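Long-range contacts in type IV pilus biogenesis protein PilB (Streptococcus sanguinis, PDB 7B7P), which serves as a bimodular type IV pilin with a direct role in adhesion, joining a pilin module to a metal-binding von Willebrand factor A-like module: residues A[19-24]-A[108-112]; A[56-62]-A[88-93]. All coordinates share one frame; numbering follows the deposited sequence.

Contact 1. Residues A[19-24]-A[108-112]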
loop_
_atom_site.group_PDB
_atom_site.type_symbol
_atom_site.label_atom_id
_atom_site.label_comp_id
_atom_site.label_asym_id
_atom_site.label_seq_id
_atom_site.Cartn_x
_atom_site.Cartn_y
_atom_site.Cartn_z
ATOM N N SER A 19 21.560 32.207 -3.287
ATOM C CA SER A 19 20.285 31.776 -2.727
ATOM C C SER A 19 20.019 30.307 -3.035
ATOM O O SER A 19 19.583 29.549 -2.164
ATOM C CB SER A 19 19.165 32.652 -3.275
ATOM O OG SER A 19 17.937 32.316 -2.672
ATOM N N MET A 20 20.305 29.883 -4.266
ATOM C CA MET A 20 20.059 28.500 -4.639
ATOM C C MET A 20 21.037 27.572 -3.940
ATOM O O MET A 20 20.674 26.452 -3.556
ATOM C CB MET A 20 20.136 28.352 -6.157
ATOM C CG MET A 20 19.731 26.976 -6.632
ATOM S SD MET A 20 19.959 26.669 -8.397
ATOM C CE MET A 20 18.463 27.414 -9.082
ATOM N N GLN A 21 22.276 28.028 -3.746
ATOM C CA GLN A 21 23.215 27.264 -2.936
ATOM C C GLN A 21 22.730 27.161 -1.496
ATOM O O GLN A 21 22.875 26.109 -0.864
ATOM C CB GLN A 21 24.615 27.884 -3.017
ATOM C CG GLN A 21 25.202 27.817 -4.433
ATOM C CD GLN A 21 26.699 28.067 -4.511
ATOM O OE1 GLN A 21 27.253 28.873 -3.759
ATOM N NE2 GLN A 21 27.363 27.377 -5.434
ATOM N N TYR A 22 22.125 28.230 -0.968
ATOM C CA TYR A 22 21.497 28.143 0.349
ATOM C C TYR A 22 20.461 27.033 0.384
ATOM O O TYR A 22 20.513 26.154 1.252
ATOM C CB TYR A 22 20.847 29.471 0.732
ATOM C CG TYR A 22 21.813 30.505 1.263
ATOM C CD1 TYR A 22 22.883 30.145 2.070
ATOM C CD2 TYR A 22 21.650 31.845 0.946
ATOM C CE1 TYR A 22 23.766 31.102 2.547
ATOM C CE2 TYR A 22 22.520 32.799 1.416
ATOM C CZ TYR A 22 23.572 32.428 2.213
ATOM O OH TYR A 22 24.423 33.407 2.671
ATOM N N VAL A 23 19.519 27.057 -0.566
ATOM C CA VAL A 23 18.507 26.005 -0.663
ATOM C C VAL A 23 19.160 24.633 -0.759
ATOM O O VAL A 23 18.872 23.738 0.045
ATOM C CB VAL A 23 17.573 26.269 -1.854
ATOM C CG1 VAL A 23 16.681 25.070 -2.090
ATOM C CG2 VAL A 23 16.752 27.522 -1.601
ATOM N N ASP A 24 20.078 24.451 -1.719
ATOM C CA ASP A 24 20.728 23.146 -1.856
ATOM C C ASP A 24 21.444 22.732 -0.574
ATOM O O ASP A 24 21.509 21.539 -0.253
ATOM C CB ASP A 24 21.709 23.148 -3.033
ATOM C CG ASP A 24 22.192 21.735 -3.401
ATOM O OD1 ASP A 24 21.349 20.820 -3.468
ATOM O OD2 ASP A 24 23.409 21.527 -3.625
ATOM N N SER A 108 16.214 18.925 -9.363
ATOM C CA SER A 108 16.502 20.091 -10.177
ATOM C C SER A 108 15.851 21.315 -9.551
ATOM O O SER A 108 14.721 21.254 -9.048
ATOM C CB SER A 108 16.052 19.895 -11.626
ATOM O OG SER A 108 14.810 20.501 -11.879
ATOM N N TYR A 109 16.599 22.406 -9.535
ATOM C CA TYR A 109 16.129 23.686 -9.047
ATOM C C TYR A 109 15.964 24.643 -10.215
ATOM O O TYR A 109 16.755 24.626 -11.166
ATOM C CB TYR A 109 17.104 24.295 -8.054
ATOM C CG TYR A 109 17.480 23.439 -6.888
ATOM C CD1 TYR A 109 16.525 22.999 -5.978
ATOM C CD2 TYR A 109 18.811 23.112 -6.661
ATOM C CE1 TYR A 109 16.888 22.233 -4.879
ATOM C CE2 TYR A 109 19.187 22.353 -5.573
ATOM C CZ TYR A 109 18.224 21.916 -4.679
ATOM O OH TYR A 109 18.610 21.148 -3.605
ATOM N N ASN A 110 14.934 25.474 -10.133
ATOM C CA ASN A 110 14.713 26.576 -11.052
ATOM C C ASN A 110 14.507 27.826 -10.208
ATOM O O ASN A 110 13.762 27.790 -9.225
ATOM C CB ASN A 110 13.507 26.306 -11.956
ATOM C CG ASN A 110 13.333 27.368 -13.021
ATOM O OD1 ASN A 110 13.161 28.552 -12.712
ATOM N ND2 ASN A 110 13.376 26.955 -14.284
ATOM N N LEU A 111 15.190 28.914 -10.562
ATOM C CA LEU A 111 15.064 30.152 -9.791
ATOM C C LEU A 111 15.304 31.314 -10.754
ATOM O O LEU A 111 16.443 31.740 -10.961
ATOM C CB LEU A 111 16.023 30.187 -8.609
ATOM C CG LEU A 111 15.916 31.449 -7.746
ATOM C CD1 LEU A 111 14.453 31.764 -7.422
ATOM C CD2 LEU A 111 16.735 31.320 -6.483
ATOM N N THR A 112 14.218 31.815 -11.341
ATOM C CA THR A 112 14.340 32.889 -12.318
ATOM C C THR A 112 13.501 34.110 -11.940
ATOM O O THR A 112 13.143 34.300 -10.771
ATOM C CB THR A 112 13.964 32.403 -13.728
ATOM O OG1 THR A 112 12.694 31.735 -13.715
ATOM C CG2 THR A 112 15.033 31.459 -14.273
#
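Met20 reaches from the helix to the strand and lays its thioether against the base of Tyr109. Its methyl CE lies 3.6 Å from Tyr109 CB and also meets CB of Leu111, so a single flexible side chain bridges two inward-facing strand residues. CG extends anti to the backbone N (chi1 -173°), and the bend at chi3 (-82°) turns CE in against the strand, between those two CB atoms. The sulfur stands obliquely to the tyrosine ring, with SD 5.2 Å from the ring centroid, a Met-aromatic contact. One turn on, Val23 adds CG1 at 4.0 Å from Tyr109 CE1.

The ring ends at Asp24, where Tyr109 OH donates to Asp24 OD1 over 2.8 Å. OD1 lies at the ring edge, close to its plane, and accepts through its anti lone pair, with the carboxylate turned 68° from the ring. Tyrosine suits this place because its ring packs against Met20 and Val23 while its hydroxyl reaches the partly exposed Asp24 carboxylate. Asp24 OD1 is also bonded to Ser129 OG, which ties the helix to strand 124-130 as well. Strands 92-101 and 124-130 flank 104-112 through backbone hydrogen bonds. Helix 9-27 thus packs on an antiparallel sheet, the helix-on-sheet arrangement of the type IV pilin fold.

Contact 2. Residues A[56-62]-A[88-93]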
loop_
_atom_site.group_PDB
_atom_site.type_symbol
_atom_site.label_atom_id
_atom_site.label_comp_id
_atom_site.label_asym_id
_atom_site.label_seq_id
_atom_site.Cartn_x
_atom_site.Cartn_y
_atom_site.Cartn_z
ATOM N N GLY A 56 10.198 28.004 0.377
ATOM C CA GLY A 56 9.341 28.432 -0.710
ATOM C C GLY A 56 9.328 29.939 -0.787
ATOM O O GLY A 56 9.845 30.637 0.092
ATOM N N LEU A 57 8.720 30.431 -1.860
ATOM C CA LEU A 57 8.670 31.860 -2.105
ATOM C C LEU A 57 7.675 32.554 -1.178
ATOM O O LEU A 57 6.739 31.947 -0.639
ATOM C CB LEU A 57 8.291 32.140 -3.554
ATOM C CG LEU A 57 9.435 32.044 -4.559
ATOM C CD1 LEU A 57 9.124 32.913 -5.767
ATOM C CD2 LEU A 57 10.748 32.440 -3.905
ATOM N N SER A 58 7.884 33.859 -1.018
ATOM C CA SER A 58 7.000 34.710 -0.240
ATOM C C SER A 58 5.617 34.789 -0.877
ATOM O O SER A 58 5.373 34.313 -1.993
ATOM C CB SER A 58 7.574 36.125 -0.116
ATOM O OG SER A 58 7.821 36.726 -1.378
ATOM N N ALA A 59 4.698 35.404 -0.134
ATOM C CA ALA A 59 3.421 35.792 -0.709
ATOM C C ALA A 59 3.640 36.777 -1.848
ATOM O O ALA A 59 3.179 36.560 -2.974
ATOM C CB ALA A 59 2.524 36.383 0.380
ATOM N N ASP A 60 4.392 37.851 -1.580
ATOM C CA ASP A 60 4.693 38.832 -2.618
ATOM C C ASP A 60 5.575 38.265 -3.725
ATOM O O ASP A 60 5.753 38.926 -4.757
ATOM C CB ASP A 60 5.351 40.082 -2.009
ATOM C CG ASP A 60 6.595 39.765 -1.183
ATOM O OD1 ASP A 60 7.414 38.921 -1.611
ATOM O OD2 ASP A 60 6.765 40.382 -0.106
ATOM N N GLY A 61 6.129 37.069 -3.535
ATOM C CA GLY A 61 6.898 36.412 -4.569
ATOM C C GLY A 61 8.298 36.938 -4.755
ATOM O O GLY A 61 8.939 36.614 -5.759
ATOM N N LYS A 62 8.806 37.729 -3.814
ATOM C CA LYS A 62 10.043 38.468 -4.014
ATOM C C LYS A 62 11.171 37.983 -3.125
ATOM O O LYS A 62 12.280 38.529 -3.197
ATOM C CB LYS A 62 9.796 39.963 -3.781
ATOM C CG LYS A 62 8.535 40.460 -4.476
ATOM C CD LYS A 62 8.616 41.911 -4.914
ATOM C CE LYS A 62 8.302 42.853 -3.767
ATOM N NZ LYS A 62 8.405 44.270 -4.195
ATOM N N ASN A 88 12.980 44.608 -5.749
ATOM C CA ASN A 88 11.541 44.387 -5.835
ATOM C C ASN A 88 11.186 43.630 -7.112
ATOM O O ASN A 88 10.203 43.927 -7.797
ATOM C CB ASN A 88 10.791 45.715 -5.711
ATOM C CG ASN A 88 11.038 46.390 -4.359
ATOM O OD1 ASN A 88 10.587 45.902 -3.317
ATOM N ND2 ASN A 88 11.771 47.501 -4.371
ATOM N N MET A 89 12.014 42.634 -7.422
ATOM C CA MET A 89 11.806 41.723 -8.538
ATOM C C MET A 89 10.985 40.519 -8.090
ATOM O O MET A 89 11.121 40.041 -6.960
ATOM C CB MET A 89 13.154 41.264 -9.089
ATOM C CG MET A 89 13.129 40.719 -10.497
ATOM S SD MET A 89 14.731 40.008 -10.951
ATOM C CE MET A 89 15.785 41.425 -10.656
ATOM N N LYS A 90 10.130 40.029 -8.980
ATOM C CA LYS A 90 9.277 38.891 -8.675
ATOM C C LYS A 90 9.907 37.609 -9.217
ATOM O O LYS A 90 10.424 37.581 -10.338
ATOM C CB LYS A 90 7.871 39.101 -9.241
ATOM C CG LYS A 90 6.898 39.701 -8.218
ATOM C CD LYS A 90 6.687 41.196 -8.460
ATOM C CE LYS A 90 5.318 41.671 -7.969
ATOM N NZ LYS A 90 4.965 43.053 -8.439
ATOM N N LEU A 91 9.864 36.552 -8.406
ATOM C CA LEU A 91 10.668 35.356 -8.608
ATOM C C LEU A 91 9.809 34.156 -8.999
ATOM O O LEU A 91 8.629 34.075 -8.650
ATOM C CB LEU A 91 11.460 35.035 -7.338
ATOM C CG LEU A 91 12.522 36.057 -6.945
ATOM C CD1 LEU A 91 13.210 35.652 -5.649
ATOM C CD2 LEU A 91 13.528 36.189 -8.064
ATOM N N ASP A 92 10.420 33.222 -9.734
ATOM C CA ASP A 92 9.795 31.966 -10.148
ATOM C C ASP A 92 10.654 30.816 -9.620
ATOM O O ASP A 92 11.767 30.591 -10.112
ATOM C CB ASP A 92 9.654 31.914 -11.673
ATOM C CG ASP A 92 8.839 30.711 -12.165
ATOM O OD1 ASP A 92 8.012 30.173 -11.390
ATOM O OD2 ASP A 92 9.013 30.320 -13.345
ATOM N N LEU A 93 10.139 30.092 -8.622
ATOM C CA LEU A 93 10.875 29.033 -7.939
ATOM C C LEU A 93 10.185 27.693 -8.169
ATOM O O LEU A 93 9.001 27.542 -7.857
ATOM C CB LEU A 93 10.975 29.327 -6.445
ATOM C CG LEU A 93 11.383 28.143 -5.581
ATOM C CD1 LEU A 93 12.822 27.721 -5.891
ATOM C CD2 LEU A 93 11.218 28.501 -4.112
#
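Leu57 drives its branched end between Leu91 and Leu93, and here the packing is tight and apolar. With CG of Leu57 anti to its own carbonyl carbon (chi1 -81°), CG comes within 3.6 Å of Leu93 CB; CD1 goes on to Leu91, while CD2 lies alongside Leu93. The Leu57 and Leu91 side chains cross at about a right angle, with Leu57 CD1 3.5 Å from Leu91 CB. Leu93 CD2 lies 3.9 Å from Gly56 CA. Val64 adds to the apolar surroundings of Leu57, and Met16 of helix 9-27 to those of Leu91.

Beyond the leucines the chain turns, and the backbone takes over. Leu91 N donates to Gly61 O at 2.8 Å. Gly61 adopts a positive phi (77°), a conformation glycine reaches easily, and a CB here would point toward 88-93, close to the Lys90 side chain.

Toward solvent the contact loosens into long polar chains. Lys62 stretches over the carbonyl of Met89, its CB 3.4 Å from Met89 O, and bends at chi2 and chi3 before NZ donates to Asn88 OD1 at 2.9 Å. Lys90 runs obliquely past it, with NZ 5.6 Å from Lys62 NZ. Two like charges this close probably repel mildly, and the neutral amide oxygen of Asn88 offers Lys62 a partner without cancelling its charge. The chemistry therefore implies an apolar, backbone-bonded part and a solvent-facing side that is probably positively charged.

In the fold
The two contacts lie about 13 Å apart, centre to centre, in the module that carries helix 9-27, far from the metal-binding residues Ser173 and Asp284. Along the chain both segments of contact 2 fall between those of contact 1: 19-24, then 56-62, 88-93 and finally 108-112. They meet in the three-stranded antiparallel sheet, where strands 92-101 and 104-112 are neighbours; Thr112 N lies 3.0 Å from Asp92 O, a probable hydrogen bond. Contact 1 joins this sheet to the helix, and contact 2 joins its first strand to the end of strand 53-57 in the six-stranded sheet. Together they connect helix and both sheets within the pilin module.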